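Local coordinates for fat acid-binding protein (PDB 3NYI) that binds stearic acid and is probably a lipid-binding protein of the DegV family, at residues A[4-9]-A[22-27]; A[50-55]-A[242-247]; A[72-77]-A[107-112]; A[91-96]-A[197-202]; A[234-239]-A[287-292]. One frame throughout, in Å; residues are numbered along the deposited sequence.

Contact 1. Residues A[4-9]-A[22-27]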
# COMPACT_ATOMS: atom_id res chain seq x y z
N MSE A 4 12.16 20.94 8.23
CA MSE A 4 11.54 19.71 8.72
C MSE A 4 10.12 19.57 8.21
O MSE A 4 9.27 20.43 8.46
CB MSE A 4 11.55 19.65 10.25
CG MSE A 4 11.01 18.35 10.83
SE MSE A 4 10.93 18.33 12.78
CE MSE A 4 10.18 16.54 13.03
N TYR A 5 9.86 18.48 7.50
CA TYR A 5 8.53 18.22 6.97
C TYR A 5 7.78 17.24 7.85
O TYR A 5 8.37 16.35 8.48
CB TYR A 5 8.61 17.68 5.54
CG TYR A 5 8.87 18.76 4.53
CD1 TYR A 5 10.17 19.20 4.27
CD2 TYR A 5 7.82 19.36 3.84
CE1 TYR A 5 10.41 20.21 3.35
CE2 TYR A 5 8.05 20.36 2.92
CZ TYR A 5 9.34 20.78 2.68
OH TYR A 5 9.57 21.78 1.76
N LYS A 6 6.47 17.43 7.92
CA LYS A 6 5.62 16.45 8.55
C LYS A 6 5.01 15.56 7.46
O LYS A 6 4.15 16.01 6.70
CB LYS A 6 4.54 17.13 9.38
CG LYS A 6 5.07 17.75 10.66
CD LYS A 6 5.52 16.69 11.65
CE LYS A 6 5.98 17.35 12.96
NZ LYS A 6 6.12 16.38 14.08
N ILE A 7 5.50 14.33 7.38
CA ILE A 7 5.00 13.35 6.41
C ILE A 7 3.72 12.70 6.92
O ILE A 7 3.66 12.23 8.06
CB ILE A 7 6.08 12.31 6.09
CG1 ILE A 7 7.30 13.01 5.48
CG2 ILE A 7 5.54 11.22 5.16
CD1 ILE A 7 8.52 12.13 5.29
N VAL A 8 2.68 12.69 6.08
CA VAL A 8 1.41 12.08 6.42
C VAL A 8 1.03 11.05 5.35
O VAL A 8 1.37 11.21 4.17
CB VAL A 8 0.29 13.15 6.54
CG1 VAL A 8 -1.05 12.53 6.99
CG2 VAL A 8 0.73 14.28 7.50
N SER A 9 0.37 9.97 5.75
CA SER A 9 -0.17 9.01 4.78
C SER A 9 -1.50 8.50 5.30
O SER A 9 -1.76 8.57 6.50
CB SER A 9 0.78 7.83 4.59
OG SER A 9 0.26 6.87 3.67
N LYS A 22 9.85 5.92 14.46
CA LYS A 22 11.22 6.21 14.07
C LYS A 22 11.34 7.39 13.12
O LYS A 22 12.21 8.24 13.30
CB LYS A 22 11.86 4.98 13.43
CG LYS A 22 13.30 5.19 13.03
CD LYS A 22 13.90 3.88 12.58
CE LYS A 22 15.35 4.03 12.17
NZ LYS A 22 15.78 2.80 11.46
N HIS A 23 10.46 7.44 12.12
CA HIS A 23 10.58 8.45 11.06
C HIS A 23 9.54 9.56 11.12
O HIS A 23 9.41 10.35 10.18
CB HIS A 23 10.53 7.77 9.69
CG HIS A 23 11.62 6.78 9.47
ND1 HIS A 23 12.93 7.16 9.27
CD2 HIS A 23 11.60 5.43 9.40
CE1 HIS A 23 13.67 6.08 9.08
NE2 HIS A 23 12.89 5.02 9.16
N ASP A 24 8.79 9.63 12.22
CA ASP A 24 7.80 10.69 12.44
C ASP A 24 6.76 10.79 11.31
O ASP A 24 6.52 11.87 10.77
CB ASP A 24 8.51 12.03 12.63
CG ASP A 24 7.59 13.09 13.21
OD1 ASP A 24 6.63 12.71 13.92
OD2 ASP A 24 7.83 14.29 12.97
N VAL A 25 6.15 9.66 10.96
CA VAL A 25 5.09 9.63 9.95
C VAL A 25 3.74 9.53 10.64
O VAL A 25 3.56 8.71 11.54
CB VAL A 25 5.28 8.46 8.96
CG1 VAL A 25 4.07 8.34 8.02
CG2 VAL A 25 6.59 8.64 8.17
N THR A 26 2.80 10.37 10.23
CA THR A 26 1.47 10.42 10.82
C THR A 26 0.48 9.73 9.89
O THR A 26 0.52 9.94 8.67
CB THR A 26 1.05 11.87 11.04
OG1 THR A 26 2.04 12.52 11.85
CG2 THR A 26 -0.33 11.95 11.72
N ILE A 27 -0.38 8.89 10.45
CA ILE A 27 -1.36 8.14 9.65
C ILE A 27 -2.77 8.68 9.79
O ILE A 27 -3.25 8.94 10.90
CB ILE A 27 -1.36 6.65 10.01
CG1 ILE A 27 0.01 6.05 9.68
CG2 ILE A 27 -2.47 5.91 9.25
CD1 ILE A 27 0.42 6.22 8.20
O HOH W 1 7.67 13.43 8.86
O HOH W 2 4.18 14.40 14.48
O HOH W 3 4.25 13.19 10.51
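Lys6 and Asp24 form the charged part of this contact, a salt bridge from NZ of Lys6 to the syn lone pair of OD2 of Asp24 at 2.9 Å. With CG anti to the backbone N (chi1 -165°), the carboxylate carbon of Asp24 is carried toward strand 6-10. The end methyl CE of selenomethionine Met4 lies 3.3 Å from the same OD2. Water 2 joins NZ of Lys6 to OD1 of Asp24, so both carboxylate oxygens are engaged.

Backbone bonds pair the parallel strands 6-9 and 25-27. N of Thr26 gives a straight bond to O of Ile7, 3.0 Å, and N of Ser9 bonds O of Thr26 at 2.9 Å.

Ahead of this ladder the chains part at Asp24, which, with positive phi, follows helix 17-23 in a Schellman motif. Water 1 spans Tyr5 O, Ile7 N and Asp24 O; water 3 joins Ile7 O, Asp24 O and Thr26 OG1.

Apolar contact is slighter: CG2 of Ile7 meets CG2 of Val25 at 4.1 Å, on the face that helix 128-143 covers through Val139.

In this beta-alpha-beta unit the chemistry implies direct strand pairing at one end, with water and a salt bridge taking over where the strands separate.

Contact 2. Residues A[50-55]-A[242-247]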
# COMPACT_ATOMS: atom_id res chain seq x y z
N GLU A 50 -7.63 -8.49 14.30
CA GLU A 50 -9.04 -8.77 14.57
C GLU A 50 -9.84 -8.84 13.28
O GLU A 50 -10.71 -9.69 13.11
CB GLU A 50 -9.68 -7.67 15.41
CG GLU A 50 -9.04 -7.38 16.74
CD GLU A 50 -9.79 -6.29 17.46
OE1 GLU A 50 -9.30 -5.14 17.49
OE2 GLU A 50 -10.89 -6.57 17.98
N CYS A 51 -9.56 -7.91 12.37
CA CYS A 51 -10.27 -7.86 11.11
C CYS A 51 -10.04 -9.14 10.30
O CYS A 51 -10.98 -9.70 9.75
CB CYS A 51 -9.86 -6.63 10.30
SG CYS A 51 -10.81 -6.38 8.80
N TYR A 52 -8.79 -9.58 10.21
CA TYR A 52 -8.49 -10.79 9.47
C TYR A 52 -9.26 -11.96 10.09
O TYR A 52 -9.76 -12.84 9.37
CB TYR A 52 -6.99 -11.09 9.49
CG TYR A 52 -6.18 -10.44 8.37
CD1 TYR A 52 -5.73 -9.13 8.47
CD2 TYR A 52 -5.84 -11.16 7.23
CE1 TYR A 52 -4.97 -8.55 7.44
CE2 TYR A 52 -5.07 -10.59 6.20
CZ TYR A 52 -4.64 -9.29 6.32
OH TYR A 52 -3.88 -8.72 5.30
N GLN A 53 -9.33 -11.98 11.41
CA GLN A 53 -10.03 -13.04 12.13
C GLN A 53 -11.51 -13.12 11.74
O GLN A 53 -12.02 -14.20 11.45
CB GLN A 53 -9.90 -12.88 13.64
CG GLN A 53 -8.77 -13.70 14.26
CD GLN A 53 -8.87 -15.19 13.96
OE1 GLN A 53 -9.95 -15.73 13.75
NE2 GLN A 53 -7.73 -15.85 13.95
N ARG A 54 -12.18 -11.97 11.75
CA ARG A 54 -13.59 -11.93 11.37
C ARG A 54 -13.80 -12.57 10.01
O ARG A 54 -14.73 -13.33 9.80
CB ARG A 54 -14.13 -10.50 11.37
CG ARG A 54 -14.28 -9.88 12.75
CD ARG A 54 -15.37 -10.57 13.54
NE ARG A 54 -16.64 -10.61 12.82
CZ ARG A 54 -17.52 -9.61 12.80
NH1 ARG A 54 -17.27 -8.49 13.47
NH2 ARG A 54 -18.65 -9.74 12.12
N MSE A 55 -12.91 -12.27 9.06
CA MSE A 55 -13.05 -12.83 7.72
C MSE A 55 -12.73 -14.32 7.68
O MSE A 55 -13.38 -15.08 6.97
CB MSE A 55 -12.18 -12.09 6.70
CG MSE A 55 -12.51 -10.62 6.56
SE MSE A 55 -11.40 -9.84 5.13
CE MSE A 55 -12.55 -10.09 3.67
N TYR A 242 2.48 -9.79 3.78
CA TYR A 242 1.81 -11.05 4.10
C TYR A 242 0.46 -10.80 4.75
O TYR A 242 0.22 -9.73 5.32
CB TYR A 242 2.68 -11.92 5.02
CG TYR A 242 3.10 -11.22 6.29
CD1 TYR A 242 2.27 -11.21 7.41
CD2 TYR A 242 4.32 -10.55 6.36
CE1 TYR A 242 2.65 -10.57 8.57
CE2 TYR A 242 4.70 -9.91 7.52
CZ TYR A 242 3.86 -9.91 8.62
OH TYR A 242 4.25 -9.27 9.77
N GLY A 243 -0.41 -11.80 4.68
CA GLY A 243 -1.77 -11.67 5.16
C GLY A 243 -1.94 -12.34 6.51
O GLY A 243 -1.21 -12.05 7.46
N TYR A 244 -2.90 -13.26 6.58
CA TYR A 244 -3.30 -13.86 7.85
C TYR A 244 -2.20 -14.71 8.47
O TYR A 244 -1.97 -14.67 9.68
CB TYR A 244 -4.56 -14.70 7.63
CG TYR A 244 -5.07 -15.38 8.88
CD1 TYR A 244 -5.60 -14.64 9.92
CD2 TYR A 244 -5.03 -16.76 9.00
CE1 TYR A 244 -6.08 -15.25 11.06
CE2 TYR A 244 -5.51 -17.39 10.14
CZ TYR A 244 -6.04 -16.62 11.16
OH TYR A 244 -6.52 -17.23 12.30
N ASP A 245 -1.51 -15.48 7.63
CA ASP A 245 -0.52 -16.43 8.11
C ASP A 245 0.88 -15.82 8.13
O ASP A 245 1.56 -15.79 7.11
CB ASP A 245 -0.54 -17.68 7.23
CG ASP A 245 0.39 -18.77 7.73
OD1 ASP A 245 1.28 -18.49 8.56
OD2 ASP A 245 0.22 -19.92 7.29
N LYS A 246 1.30 -15.36 9.30
CA LYS A 246 2.61 -14.74 9.47
C LYS A 246 3.78 -15.69 9.16
O LYS A 246 4.78 -15.27 8.59
CB LYS A 246 2.76 -14.16 10.88
CG LYS A 246 1.71 -13.12 11.21
CD LYS A 246 2.08 -12.31 12.44
CE LYS A 246 1.02 -11.25 12.76
NZ LYS A 246 -0.28 -11.85 13.17
N GLU A 247 3.62 -16.96 9.53
CA GLU A 247 4.67 -17.96 9.32
C GLU A 247 4.95 -18.15 7.84
O GLU A 247 6.11 -18.28 7.42
CB GLU A 247 4.29 -19.31 9.92
CG GLU A 247 3.88 -19.26 11.37
CD GLU A 247 4.82 -18.43 12.20
OE1 GLU A 247 6.05 -18.49 11.96
OE2 GLU A 247 4.33 -17.70 13.09
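Helix 48-57 here packs against the turn that links strand 236-242 to helix 246-260, with Tyr52 set against Gly243 and Tyr244. The Tyr52 ring meets the turn backbone: CE2 of Tyr52 is 3.5 Å from N of Tyr244, and OH of Tyr52 is 3.6 Å from CA of Gly243. Its hydroxyl is hydrogen-bonded to O of Ile272, which fixes the far end of the ring. Nearer the helix, CD2 of Tyr52 touches CB of Tyr244 at 3.8 Å, while CB of Tyr52 comes to the edge of the Tyr244 ring, 3.8 Å from CD1. CG of Tyr244, anti to its backbone N (chi1 179°), starts that ring toward Tyr52. An alanine in place of Tyr52 would probably open a gap against Gly243 and leave O of Ile272 without this hydroxyl partner. Asp245 N-caps helix 246-260, whose Lys246 makes a salt bridge back to Asp49. Ala277 of helix 274-280 and loop residue Pro282 also touch Tyr52, placing the contact where helices 48-57, 246-260 and 274-280 gather past the end of strand 236-242.

Contact 3. Residues A[72-77]-A[107-112]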
# COMPACT_ATOMS: atom_id res chain seq x y z
N SER A 72 -11.08 14.54 8.85
CA SER A 72 -9.96 13.78 9.43
C SER A 72 -8.60 14.25 8.92
O SER A 72 -7.66 14.46 9.69
CB SER A 72 -10.11 12.29 9.15
OG SER A 72 -11.18 11.75 9.90
N TYR A 73 -8.49 14.39 7.61
CA TYR A 73 -7.30 14.98 7.01
C TYR A 73 -7.12 16.42 7.50
O TYR A 73 -6.03 16.82 7.89
CB TYR A 73 -7.42 15.00 5.50
CG TYR A 73 -7.04 13.70 4.81
CD1 TYR A 73 -7.99 12.96 4.11
CD2 TYR A 73 -5.73 13.24 4.82
CE1 TYR A 73 -7.64 11.78 3.45
CE2 TYR A 73 -5.38 12.07 4.17
CZ TYR A 73 -6.33 11.34 3.48
OH TYR A 73 -5.95 10.18 2.84
N ALA A 74 -8.20 17.20 7.46
CA ALA A 74 -8.11 18.63 7.76
C ALA A 74 -7.58 18.89 9.17
O ALA A 74 -6.75 19.78 9.36
CB ALA A 74 -9.48 19.30 7.57
N ASP A 75 -8.06 18.14 10.15
CA ASP A 75 -7.59 18.30 11.52
C ASP A 75 -6.08 18.00 11.66
O ASP A 75 -5.37 18.68 12.40
CB ASP A 75 -8.41 17.45 12.49
CG ASP A 75 -9.86 17.95 12.65
OD1 ASP A 75 -10.18 19.09 12.24
OD2 ASP A 75 -10.68 17.19 13.20
N VAL A 76 -5.60 17.00 10.94
CA VAL A 76 -4.16 16.72 10.94
C VAL A 76 -3.39 17.85 10.25
O VAL A 76 -2.42 18.38 10.81
CB VAL A 76 -3.86 15.36 10.28
CG1 VAL A 76 -2.35 15.14 10.13
CG2 VAL A 76 -4.49 14.24 11.10
N PHE A 77 -3.81 18.22 9.04
CA PHE A 77 -3.14 19.30 8.33
C PHE A 77 -3.10 20.57 9.18
O PHE A 77 -2.06 21.23 9.29
CB PHE A 77 -3.81 19.62 6.99
CG PHE A 77 -3.79 18.48 5.99
CD1 PHE A 77 -3.01 17.36 6.20
CD2 PHE A 77 -4.55 18.56 4.83
CE1 PHE A 77 -3.01 16.32 5.27
CE2 PHE A 77 -4.56 17.54 3.91
CZ PHE A 77 -3.78 16.41 4.12
N LYS A 107 -7.00 20.02 2.27
CA LYS A 107 -6.01 21.06 2.06
C LYS A 107 -6.70 22.41 1.80
O LYS A 107 -6.32 23.44 2.39
CB LYS A 107 -5.08 20.70 0.89
CG LYS A 107 -4.27 21.87 0.37
CD LYS A 107 -3.34 21.44 -0.74
CE LYS A 107 -2.60 22.62 -1.34
NZ LYS A 107 -1.57 22.15 -2.31
N SER A 108 -7.72 22.41 0.95
CA SER A 108 -8.45 23.64 0.64
C SER A 108 -9.12 24.22 1.88
O SER A 108 -9.06 25.42 2.12
CB SER A 108 -9.48 23.40 -0.46
OG SER A 108 -8.83 23.18 -1.70
N LEU A 109 -9.77 23.36 2.66
CA LEU A 109 -10.38 23.77 3.92
C LEU A 109 -9.38 24.50 4.82
O LEU A 109 -9.69 25.57 5.37
CB LEU A 109 -10.91 22.55 4.67
CG LEU A 109 -12.38 22.48 5.05
CD1 LEU A 109 -13.21 22.13 3.84
CD2 LEU A 109 -12.57 21.45 6.15
N VAL A 110 -8.19 23.93 4.99
CA VAL A 110 -7.22 24.48 5.93
C VAL A 110 -6.67 25.81 5.44
O VAL A 110 -6.41 26.72 6.23
CB VAL A 110 -6.06 23.47 6.20
CG1 VAL A 110 -4.95 24.11 7.05
CG2 VAL A 110 -6.60 22.23 6.88
N LEU A 111 -6.52 25.92 4.13
CA LEU A 111 -6.02 27.15 3.52
C LEU A 111 -6.85 28.36 3.92
O LEU A 111 -6.31 29.44 4.18
CB LEU A 111 -5.98 27.01 2.00
CG LEU A 111 -4.57 27.06 1.40
CD1 LEU A 111 -3.57 26.43 2.37
CD2 LEU A 111 -4.53 26.36 0.06
N GLU A 112 -8.17 28.19 3.98
CA GLU A 112 -9.07 29.26 4.39
C GLU A 112 -8.61 29.89 5.70
O GLU A 112 -8.50 31.10 5.81
CB GLU A 112 -10.49 28.73 4.56
CG GLU A 112 -11.12 28.26 3.27
CD GLU A 112 -12.48 27.63 3.50
OE1 GLU A 112 -13.03 27.77 4.61
OE2 GLU A 112 -13.00 27.00 2.56
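Val110 is the main bump between these two helices: its CG2 enters the hollow beside Ala74 and Phe77, 3.5 Å from O of Ala74 and 3.8 Å from CB of Phe77. Standing anti to the carbonyl carbon of its own residue, that methyl is aimed at helix 70-81. The small Ala74 lets the backbones approach, with its CA 6.2 Å from CA of Val110. Beside it, CD2 of Leu109 rests on CB of Ala74 at 4.0 Å, so the alanine methyl is touched by two branched side chains. From helix 70-81, Phe77 turns the edge of its ring toward the backbone of Lys107, where CD2 of Phe77 lies 3.8 Å from N of Lys107, in the ring plane. One face of that ring is covered by O of Tyr73, a turn earlier. The ring also reaches Val87 and Cys89. The segment axes pass 8.8 Å apart and cross at -45°. Helices 70-81 and 99-113, joined through strand 87-91, form a helix layer on the sheet that holds strands 6-10, 25-33 and 87-91, as in an alpha/beta domain.

Contact 4. Residues A[91-96]-A[197-202]. With STE (stearic acid), chain C.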
# COMPACT_ATOMS: atom_id res chain seq x y z
N THR A 91 -1.37 9.34 -0.41
CA THR A 91 -2.60 8.56 -0.33
C THR A 91 -2.49 7.36 -1.23
O THR A 91 -1.64 7.30 -2.13
CB THR A 91 -3.84 9.37 -0.78
OG1 THR A 91 -3.78 9.60 -2.19
CG2 THR A 91 -3.90 10.70 -0.07
N ILE A 92 -3.38 6.41 -0.99
CA ILE A 92 -3.53 5.26 -1.87
C ILE A 92 -3.87 5.76 -3.28
O ILE A 92 -4.41 6.87 -3.44
CB ILE A 92 -4.65 4.33 -1.32
CG1 ILE A 92 -4.64 2.96 -2.01
CG2 ILE A 92 -6.03 5.03 -1.44
CD1 ILE A 92 -5.65 1.94 -1.38
N THR A 93 -3.56 4.97 -4.31
CA THR A 93 -3.90 5.32 -5.69
C THR A 93 -5.34 5.80 -5.87
O THR A 93 -6.28 5.21 -5.33
CB THR A 93 -3.65 4.15 -6.67
OG1 THR A 93 -4.14 4.51 -7.97
CG2 THR A 93 -4.35 2.89 -6.20
N THR A 94 -5.52 6.88 -6.63
CA THR A 94 -6.85 7.43 -6.88
C THR A 94 -7.73 6.45 -7.63
O THR A 94 -8.94 6.60 -7.65
CB THR A 94 -6.79 8.70 -7.75
OG1 THR A 94 -5.96 8.45 -8.89
CG2 THR A 94 -6.23 9.85 -6.97
N LEU A 95 -7.11 5.47 -8.28
CA LEU A 95 -7.88 4.45 -9.00
C LEU A 95 -8.56 3.43 -8.08
O LEU A 95 -9.43 2.69 -8.55
CB LEU A 95 -7.02 3.74 -10.07
CG LEU A 95 -6.49 4.68 -11.15
CD1 LEU A 95 -5.54 3.97 -12.14
CD2 LEU A 95 -7.64 5.33 -11.90
N PHE A 96 -8.17 3.37 -6.80
CA PHE A 96 -8.81 2.46 -5.84
C PHE A 96 -9.76 3.19 -4.88
O PHE A 96 -10.65 2.57 -4.31
CB PHE A 96 -7.81 1.72 -4.94
CG PHE A 96 -6.93 0.71 -5.66
CD1 PHE A 96 -7.22 0.32 -6.96
CD2 PHE A 96 -5.86 0.12 -5.00
CE1 PHE A 96 -6.40 -0.61 -7.62
CE2 PHE A 96 -5.05 -0.81 -5.64
CZ PHE A 96 -5.32 -1.17 -6.95
N ILE A 197 -1.12 -11.42 -9.67
CA ILE A 197 -1.53 -10.05 -9.97
C ILE A 197 -0.34 -9.11 -9.93
O ILE A 197 0.57 -9.28 -9.12
CB ILE A 197 -2.60 -9.57 -8.93
CG1 ILE A 197 -3.80 -10.53 -8.91
CG2 ILE A 197 -3.06 -8.11 -9.23
CD1 ILE A 197 -4.81 -10.22 -7.80
N ILE A 198 -0.35 -8.12 -10.81
CA ILE A 198 0.69 -7.11 -10.82
C ILE A 198 0.06 -5.76 -10.62
O ILE A 198 -0.88 -5.41 -11.32
CB ILE A 198 1.44 -7.07 -12.19
CG1 ILE A 198 2.07 -8.43 -12.50
CG2 ILE A 198 2.49 -5.96 -12.17
CD1 ILE A 198 2.71 -8.51 -13.89
N MSE A 199 0.58 -4.99 -9.66
CA MSE A 199 0.18 -3.60 -9.54
C MSE A 199 1.22 -2.70 -10.17
O MSE A 199 2.40 -2.74 -9.81
CB MSE A 199 -0.04 -3.18 -8.08
CG MSE A 199 -0.49 -1.73 -7.99
SE MSE A 199 -0.97 -1.13 -6.18
CE MSE A 199 -1.81 0.57 -6.74
N LYS A 200 0.79 -1.89 -11.13
CA LYS A 200 1.71 -0.96 -11.74
C LYS A 200 0.92 0.18 -12.33
O LYS A 200 -0.24 0.01 -12.74
CB LYS A 200 2.55 -1.64 -12.83
CG LYS A 200 1.86 -1.78 -14.18
CD LYS A 200 2.86 -2.37 -15.21
CE LYS A 200 2.22 -2.53 -16.58
NZ LYS A 200 3.20 -3.08 -17.60
N ASP A 201 1.54 1.35 -12.35
CA ASP A 201 0.91 2.51 -12.95
C ASP A 201 -0.42 2.84 -12.25
O ASP A 201 -1.35 3.33 -12.89
CB ASP A 201 0.65 2.25 -14.43
CG ASP A 201 1.11 3.38 -15.30
OD1 ASP A 201 0.25 4.19 -15.72
OD2 ASP A 201 2.33 3.47 -15.55
N GLY A 202 -0.53 2.53 -10.97
CA GLY A 202 -1.71 2.91 -10.20
C GLY A 202 -2.89 1.95 -10.17
O GLY A 202 -3.91 2.24 -9.52
C1 STE C . -11.99 3.01 0.13
O1 STE C . -11.96 4.11 -0.33
O2 STE C . -13.05 2.54 0.45
C2 STE C . -10.72 2.12 0.10
C3 STE C . -10.77 1.14 -1.10
C4 STE C . -9.55 0.19 -1.05
C5 STE C . -9.43 -0.63 -2.36
C6 STE C . -8.24 -1.61 -2.26
C7 STE C . -8.15 -2.51 -3.51
C8 STE C . -6.85 -3.35 -3.42
C9 STE C . -6.71 -4.31 -4.63
C10 STE C . -5.45 -5.18 -4.43
C11 STE C . -4.21 -4.33 -4.75
C12 STE C . -3.10 -4.35 -3.68
C13 STE C . -3.08 -5.60 -2.78
C14 STE C . -1.60 -6.07 -2.71
C15 STE C . -1.39 -7.06 -1.54
C16 STE C . -0.03 -7.77 -1.74
C17 STE C . 1.10 -6.93 -1.12
C18 STE C . 2.44 -7.70 -1.15
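The Phe96 ring is sandwiched: CG2 of Thr93 sits 3.3 Å above one face, toward the rim, and C7 of the stearic acid lies over the opposite face, also toward the rim. Methyl CE of selenomethionine Met199 reaches the ring tip to tip and obliquely, 3.7 Å from CE2 of Phe96. This is a Met-aromatic contact, with SE of Met199 5.2 Å from the Phe96 centroid. The same CE presses on CG2 of Thr93 at 3.5 Å, a tight approach between carbons. OG1 of Thr93, anti to the backbone N (chi1 174°), donates to a lone pair of O of Gly202, 2.8 Å away in the carbonyl plane. It also accepts from N of Leu95 at 3.1 Å, making an ST turn. A valine in place of Thr93 would probably leave O of Gly202 and N of Leu95 without this hydroxyl partner and weaken the tie between the loop and the strand end. Ser97 and Thr65 hydrogen-bond the ligand. The chemistry implies an apolar wall for the fatty-acid chain, made by Phe96 and held by the Thr93-Gly202 hydrogen bond.

Contact 5. Residues A[234-239]-A[287-292]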
# COMPACT_ATOMS: atom_id res chain seq x y z
N ASP A 234 20.00 -4.67 -8.92
CA ASP A 234 20.83 -3.99 -7.92
C ASP A 234 20.29 -2.60 -7.61
O ASP A 234 20.61 -2.02 -6.58
CB ASP A 234 22.27 -3.83 -8.41
CG ASP A 234 22.99 -5.16 -8.55
OD1 ASP A 234 22.65 -6.11 -7.82
OD2 ASP A 234 23.92 -5.23 -9.39
N ASN A 235 19.48 -2.06 -8.52
CA ASN A 235 19.00 -0.70 -8.36
C ASN A 235 17.65 -0.59 -7.67
O ASN A 235 17.10 0.50 -7.60
CB ASN A 235 19.00 0.04 -9.70
CG ASN A 235 20.42 0.29 -10.23
OD1 ASN A 235 21.41 0.27 -9.48
ND2 ASN A 235 20.53 0.53 -11.53
N PHE A 236 17.15 -1.70 -7.15
CA PHE A 236 15.82 -1.74 -6.49
C PHE A 236 15.87 -2.10 -5.00
O PHE A 236 16.76 -2.83 -4.56
CB PHE A 236 14.90 -2.74 -7.19
CG PHE A 236 14.39 -2.26 -8.51
CD1 PHE A 236 13.11 -1.75 -8.63
CD2 PHE A 236 15.21 -2.32 -9.64
CE1 PHE A 236 12.64 -1.28 -9.86
CE2 PHE A 236 14.74 -1.87 -10.88
CZ PHE A 236 13.47 -1.34 -10.98
N ILE A 237 14.91 -1.56 -4.26
CA ILE A 237 14.59 -1.99 -2.90
C ILE A 237 13.49 -3.04 -2.98
O ILE A 237 12.57 -2.90 -3.77
CB ILE A 237 14.04 -0.80 -2.08
CG1 ILE A 237 15.11 0.28 -1.92
CG2 ILE A 237 13.51 -1.27 -0.72
CD1 ILE A 237 16.37 -0.21 -1.21
N VAL A 238 13.57 -4.10 -2.19
CA VAL A 238 12.56 -5.15 -2.24
C VAL A 238 12.01 -5.45 -0.84
O VAL A 238 12.79 -5.60 0.11
CB VAL A 238 13.14 -6.44 -2.87
CG1 VAL A 238 12.07 -7.49 -3.01
CG2 VAL A 238 13.77 -6.13 -4.22
N SER A 239 10.69 -5.47 -0.70
CA SER A 239 10.05 -5.82 0.58
C SER A 239 8.88 -6.76 0.36
O SER A 239 8.35 -6.84 -0.75
CB SER A 239 9.57 -4.58 1.34
OG SER A 239 10.66 -3.76 1.74
N LEU A 287 5.28 -9.42 -2.98
CA LEU A 287 6.42 -8.55 -2.75
C LEU A 287 6.25 -7.28 -3.55
O LEU A 287 5.55 -7.26 -4.56
CB LEU A 287 7.74 -9.25 -3.13
CG LEU A 287 7.98 -9.55 -4.61
CD1 LEU A 287 9.46 -9.55 -4.93
CD2 LEU A 287 7.36 -10.89 -4.98
N GLY A 288 6.86 -6.20 -3.05
CA GLY A 288 6.88 -4.93 -3.74
C GLY A 288 8.31 -4.51 -4.00
O GLY A 288 9.24 -4.88 -3.26
N VAL A 289 8.51 -3.75 -5.06
CA VAL A 289 9.85 -3.26 -5.38
C VAL A 289 9.73 -1.81 -5.79
O VAL A 289 8.68 -1.37 -6.25
CB VAL A 289 10.53 -4.08 -6.52
CG1 VAL A 289 10.42 -5.56 -6.22
CG2 VAL A 289 9.89 -3.73 -7.88
N ILE A 290 10.82 -1.07 -5.63
CA ILE A 290 10.86 0.30 -6.11
C ILE A 290 12.31 0.67 -6.37
O ILE A 290 13.21 0.09 -5.75
CB ILE A 290 10.24 1.29 -5.09
CG1 ILE A 290 9.87 2.63 -5.75
CG2 ILE A 290 11.19 1.51 -3.92
CD1 ILE A 290 8.96 3.56 -4.87
N ARG A 291 12.53 1.61 -7.28
CA ARG A 291 13.90 2.04 -7.60
C ARG A 291 14.48 2.79 -6.41
O ARG A 291 13.77 3.51 -5.73
CB ARG A 291 13.93 2.96 -8.82
CG ARG A 291 13.95 2.27 -10.16
CD ARG A 291 15.28 1.59 -10.40
NE ARG A 291 16.35 2.56 -10.59
CZ ARG A 291 16.76 3.00 -11.77
NH1 ARG A 291 16.18 2.58 -12.89
NH2 ARG A 291 17.75 3.88 -11.84
N LYS A 292 15.78 2.62 -6.18
CA LYS A 292 16.47 3.47 -5.20
C LYS A 292 16.65 4.85 -5.80
O LYS A 292 17.21 4.99 -6.89
CB LYS A 292 17.84 2.90 -4.83
CG LYS A 292 17.85 1.46 -4.38
CD LYS A 292 19.27 0.90 -4.60
CE LYS A 292 19.48 -0.41 -3.88
NZ LYS A 292 20.91 -0.82 -3.99
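Backbone hydrogen bonds join Ile237 to Ile290 and Ser239 to Gly288 in both directions, among them N of Ile237 to O of Ile290 at 2.8 Å and N of Gly288 to O of Ser239 at 2.8 Å. Beyond the strand, N of Lys292 bonds O of Asn235, and the extended Lys292 side chain brings NZ to O of Asp234 at 2.9 Å, nearly along the C=O axis. Strands 236-242 and 285-291 are thereby antiparallel neighbours within a six-stranded mixed sheet, the segment directions 161° apart. CD of Arg291 lies over a face of the Phe236 ring, a CH-pi contact 3.7 Å from the centroid, with ring and guanidinium planes 62° apart. A bend at chi2 (-71°) sets that CD over the ring, and NE of Arg291 bonds Thr295. Apolar pairs lie on both sheet faces. On one, Val238 and Val289 lie side by side, CG2 to CG1 3.9 Å, and CG1 of Val238 meets CD1 of Leu287 at 3.8 Å. On the other, CB of Ile237 touches CG2 of Ile290 at 4.1 Å, and helix 128-143 covers Ile237 and Ser239.

Contacts 3, 4 and 5 are buried, whereas contacts 1 and 2 are only partly buried. Contacts 1 and 5 are strand pairings in different sheets, parallel in the first and antiparallel in the second; water and a salt bridge supplement the first, while the second has a fuller two-way ladder. Contact 3 is apolar helix packing beside contact 1, whose Val8 and Thr26 touch Val76; it also meets contact 4 where Tyr73 reaches Thr91. Contact 4 lies nearest the chain's centre and bridges the two sheets at the stearic acid. Contacts 4 and 5 reach the same sheet, and contact 2 follows strand 236-242 of contact 5 into its turn, with aromatic packing instead of pairing.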